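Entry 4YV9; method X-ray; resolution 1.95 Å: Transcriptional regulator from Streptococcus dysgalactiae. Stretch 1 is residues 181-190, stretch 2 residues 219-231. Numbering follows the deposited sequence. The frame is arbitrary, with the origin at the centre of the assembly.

Stretch 1 (181-190) KTLVTQLSIN
Stretch 2 (219-231) LNFYEKTVFLYVH

Two helices of one chain pack side by side and run nearly the same way. Residues 181-190 are helical throughout. Residues 221-231 form the second helix, preceded by Leu 219 and Asn 220. Asn 220 has phi/psi 53/48 and holds the N-cap position, but its side chain makes no capping bond. The axes approach to 10.4 Å at 12°. In register, Thr 182 CA lies 7.4 Å from Asn 220 CA, Gln 186 CA 6.5 Å from Glu 223 CA, and Ile 189 CA 6.8 Å from Phe 227 CA.

Two knobs interlock. Ile 189 (chi1 m, chi2 t) points toward the second helix and fills a hollow lined by Glu 223, Val 226, Phe 227 and Val 230. Its CG2 meets Val 226 CG1 at 3.7 Å and Val 230 CG2 at 4.2 Å. Its CD1 lies 4.2 Å from Phe 227 CB and 3.6 Å from Glu 223 O. Both valines are t, as is chi1 of Phe 227.

Glu 223 (chi1 m, chi2 p, chi3 22°) returns the fit, sitting among Thr 182, Thr 185, Gln 186 and Ile 189. Its CB lies 4.1 Å from Thr 185 CG2. Its buried carboxylate needs polar partners. Gln 186 (m, t, chi3 -13°) starts sideways, but its end comes nearer, and NE2 donates to Glu 223 OE2 at 2.6 Å. That same NE2 lies at the edge of the Tyr 222 ring, 4.0 Å from CD2.

At the N-terminal end the contact is polar. Asn 220 (chi1 m, chi2 127°) donates from ND2 to Thr 182 OG1 at 3.1 Å and, weakly, to Glu 223 OE1 at 3.1 Å. Water 1 bridges Thr 182 OG1 and Asn 220 OD1, 2.9 Å from each. Water 2 donates to Thr 185 OG1 at 2.8 Å and Asn 220 OD1 at 3.2 Å. Both threonines are m.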

# COMPACT_ATOMS: atom_id res chain seq x y z
N LYS B 181 7.65 -1.94 -0.76
CA LYS B 181 8.51 -0.90 -1.31
C LYS B 181 8.60 0.28 -0.35
O LYS B 181 9.67 0.86 -0.11
CB LYS B 181 7.99 -0.46 -2.68
CG LYS B 181 8.87 0.58 -3.35
CD LYS B 181 8.29 1.01 -4.68
CE LYS B 181 9.22 2.00 -5.38
NZ LYS B 181 8.77 2.30 -6.79
N THR B 182 7.46 0.65 0.22
CA THR B 182 7.45 1.74 1.18
C THR B 182 8.29 1.38 2.42
O THR B 182 9.11 2.19 2.89
CB THR B 182 6.00 2.10 1.55
OG1 THR B 182 5.37 2.67 0.40
CG2 THR B 182 5.94 3.12 2.67
N LEU B 183 8.15 0.15 2.91
CA LEU B 183 8.98 -0.30 4.02
C LEU B 183 10.46 -0.28 3.66
O LEU B 183 11.28 0.23 4.43
CB LEU B 183 8.57 -1.71 4.48
CG LEU B 183 7.26 -1.81 5.27
CD1 LEU B 183 6.77 -3.24 5.38
CD2 LEU B 183 7.45 -1.23 6.65
N VAL B 184 10.82 -0.86 2.51
CA VAL B 184 12.22 -0.84 2.08
C VAL B 184 12.77 0.59 2.00
O VAL B 184 13.94 0.85 2.34
CB VAL B 184 12.40 -1.53 0.71
CG1 VAL B 184 13.78 -1.24 0.14
CG2 VAL B 184 12.18 -3.04 0.84
N THR B 185 11.93 1.52 1.56
CA THR B 185 12.34 2.92 1.47
C THR B 185 12.63 3.48 2.86
O THR B 185 13.66 4.12 3.09
CB THR B 185 11.27 3.77 0.75
OG1 THR B 185 11.03 3.21 -0.56
CG2 THR B 185 11.75 5.20 0.60
N GLN B 186 11.73 3.20 3.81
CA GLN B 186 11.92 3.65 5.18
C GLN B 186 13.19 3.08 5.80
O GLN B 186 13.95 3.82 6.44
CB GLN B 186 10.69 3.28 6.01
CG GLN B 186 9.47 4.12 5.65
CD GLN B 186 8.14 3.55 6.16
OE1 GLN B 186 8.06 2.40 6.59
NE2 GLN B 186 7.08 4.36 6.07
N LEU B 187 13.46 1.79 5.61
CA LEU B 187 14.66 1.19 6.19
C LEU B 187 15.94 1.67 5.51
O LEU B 187 17.01 1.69 6.13
CB LEU B 187 14.58 -0.34 6.13
CG LEU B 187 13.56 -1.02 7.05
CD1 LEU B 187 13.89 -2.49 7.14
CD2 LEU B 187 13.52 -0.38 8.44
N SER B 188 15.86 2.03 4.23
CA SER B 188 17.02 2.57 3.53
C SER B 188 17.37 3.93 4.11
O SER B 188 18.54 4.23 4.34
CB SER B 188 16.77 2.68 2.02
OG SER B 188 16.52 1.41 1.44
N ILE B 189 16.35 4.75 4.33
CA ILE B 189 16.55 6.05 4.97
C ILE B 189 17.14 5.88 6.38
O ILE B 189 18.05 6.62 6.76
CB ILE B 189 15.22 6.84 5.04
CG1 ILE B 189 14.78 7.22 3.62
CG2 ILE B 189 15.39 8.10 5.91
CD1 ILE B 189 13.40 7.83 3.53
N ASN B 190 16.65 4.89 7.12
CA ASN B 190 17.19 4.56 8.45
C ASN B 190 18.68 4.24 8.37
O ASN B 190 19.47 4.68 9.21
CB ASN B 190 16.42 3.37 9.06
CG ASN B 190 16.82 3.08 10.51
OD1 ASN B 190 16.59 3.90 11.40
ND2 ASN B 190 17.39 1.91 10.75
N LEU B 219 4.07 8.53 -4.51
CA LEU B 219 3.58 9.58 -3.63
C LEU B 219 4.53 9.61 -2.44
O LEU B 219 5.54 10.30 -2.49
CB LEU B 219 2.14 9.33 -3.20
CG LEU B 219 1.18 9.37 -4.40
CD1 LEU B 219 -0.22 8.95 -3.99
CD2 LEU B 219 1.18 10.76 -5.03
N ASN B 220 4.23 8.83 -1.40
CA ASN B 220 5.20 8.62 -0.33
C ASN B 220 5.73 9.93 0.27
O ASN B 220 6.94 10.12 0.39
CB ASN B 220 6.38 7.78 -0.84
CG ASN B 220 6.05 6.31 -0.96
OD1 ASN B 220 6.25 5.71 -2.01
ND2 ASN B 220 5.50 5.74 0.10
N PHE B 221 4.83 10.86 0.59
CA PHE B 221 5.29 12.16 1.06
C PHE B 221 5.96 12.07 2.44
O PHE B 221 6.82 12.89 2.76
CB PHE B 221 4.14 13.16 1.13
CG PHE B 221 3.82 13.83 -0.18
CD1 PHE B 221 4.11 13.23 -1.40
CD2 PHE B 221 3.20 15.08 -0.19
CE1 PHE B 221 3.78 13.84 -2.59
CE2 PHE B 221 2.89 15.71 -1.39
CZ PHE B 221 3.18 15.09 -2.59
N TYR B 222 5.59 11.09 3.26
CA TYR B 222 6.25 10.97 4.55
C TYR B 222 7.74 10.68 4.36
O TYR B 222 8.60 11.30 4.97
CB TYR B 222 5.62 9.89 5.42
CG TYR B 222 6.47 9.55 6.61
CD1 TYR B 222 6.67 10.49 7.63
CD2 TYR B 222 7.10 8.32 6.72
CE1 TYR B 222 7.45 10.20 8.72
CE2 TYR B 222 7.90 8.02 7.82
CZ TYR B 222 8.06 8.97 8.81
OH TYR B 222 8.85 8.69 9.92
N GLU B 223 8.03 9.73 3.48
CA GLU B 223 9.42 9.38 3.24
C GLU B 223 10.15 10.51 2.53
O GLU B 223 11.31 10.72 2.79
CB GLU B 223 9.51 8.08 2.42
CG GLU B 223 9.00 6.86 3.18
CD GLU B 223 7.47 6.77 3.21
OE1 GLU B 223 6.82 7.39 2.33
OE2 GLU B 223 6.94 6.07 4.10
N LYS B 224 9.47 11.21 1.63
CA LYS B 224 10.09 12.35 0.95
C LYS B 224 10.43 13.47 1.94
O LYS B 224 11.44 14.17 1.78
CB LYS B 224 9.17 12.89 -0.14
CG LYS B 224 9.07 11.95 -1.35
CD LYS B 224 8.08 12.48 -2.37
CE LYS B 224 8.21 11.72 -3.71
NZ LYS B 224 7.02 11.98 -4.55
N THR B 225 9.58 13.65 2.95
CA THR B 225 9.81 14.71 3.94
C THR B 225 10.98 14.36 4.84
O THR B 225 11.84 15.21 5.10
CB THR B 225 8.58 14.95 4.80
OG1 THR B 225 7.49 15.36 3.97
CG2 THR B 225 8.87 16.03 5.86
N VAL B 226 11.03 13.11 5.30
CA VAL B 226 12.14 12.66 6.12
C VAL B 226 13.44 12.70 5.31
O VAL B 226 14.47 13.15 5.79
CB VAL B 226 11.89 11.23 6.67
CG1 VAL B 226 13.14 10.64 7.28
CG2 VAL B 226 10.75 11.26 7.71
N PHE B 227 13.37 12.24 4.05
CA PHE B 227 14.53 12.28 3.17
C PHE B 227 15.00 13.71 2.89
O PHE B 227 16.19 13.96 2.76
CB PHE B 227 14.21 11.56 1.86
CG PHE B 227 15.39 11.41 0.93
CD1 PHE B 227 16.57 10.83 1.37
CD2 PHE B 227 15.30 11.83 -0.38
CE1 PHE B 227 17.65 10.69 0.52
CE2 PHE B 227 16.38 11.69 -1.24
CZ PHE B 227 17.56 11.12 -0.78
N LEU B 228 14.07 14.66 2.81
CA LEU B 228 14.46 16.07 2.68
C LEU B 228 15.34 16.46 3.87
O LEU B 228 16.35 17.14 3.71
CB LEU B 228 13.22 16.98 2.62
CG LEU B 228 13.46 18.48 2.56
CD1 LEU B 228 14.28 18.84 1.34
CD2 LEU B 228 12.12 19.18 2.52
N TYR B 229 14.96 15.99 5.05
CA TYR B 229 15.68 16.37 6.26
C TYR B 229 17.05 15.70 6.30
O TYR B 229 18.05 16.34 6.52
CB TYR B 229 14.88 16.00 7.51
CG TYR B 229 15.56 16.49 8.78
CD1 TYR B 229 16.56 15.74 9.39
CD2 TYR B 229 15.19 17.69 9.36
CE1 TYR B 229 17.18 16.17 10.54
CE2 TYR B 229 15.80 18.13 10.52
CZ TYR B 229 16.80 17.36 11.10
OH TYR B 229 17.42 17.80 12.24
N VAL B 230 17.05 14.39 6.06
CA VAL B 230 18.23 13.55 6.25
C VAL B 230 19.30 13.87 5.22
O VAL B 230 20.49 13.95 5.54
CB VAL B 230 17.83 12.06 6.17
CG1 VAL B 230 19.06 11.17 6.08
CG2 VAL B 230 16.94 11.68 7.37
N HIS B 231 18.87 14.05 3.98
CA HIS B 231 19.77 14.43 2.91
C HIS B 231 20.34 15.83 3.17
O HIS B 231 21.52 16.08 2.93
CB HIS B 231 19.03 14.38 1.56
CG HIS B 231 19.92 14.56 0.38
ND1 HIS B 231 19.45 14.98 -0.85
CD2 HIS B 231 21.25 14.39 0.23
CE1 HIS B 231 20.45 15.06 -1.70
NE2 HIS B 231 21.56 14.70 -1.08
O HOH W 1 6.33 2.86 -2.30
O HOH W 2 9.20 4.53 -2.22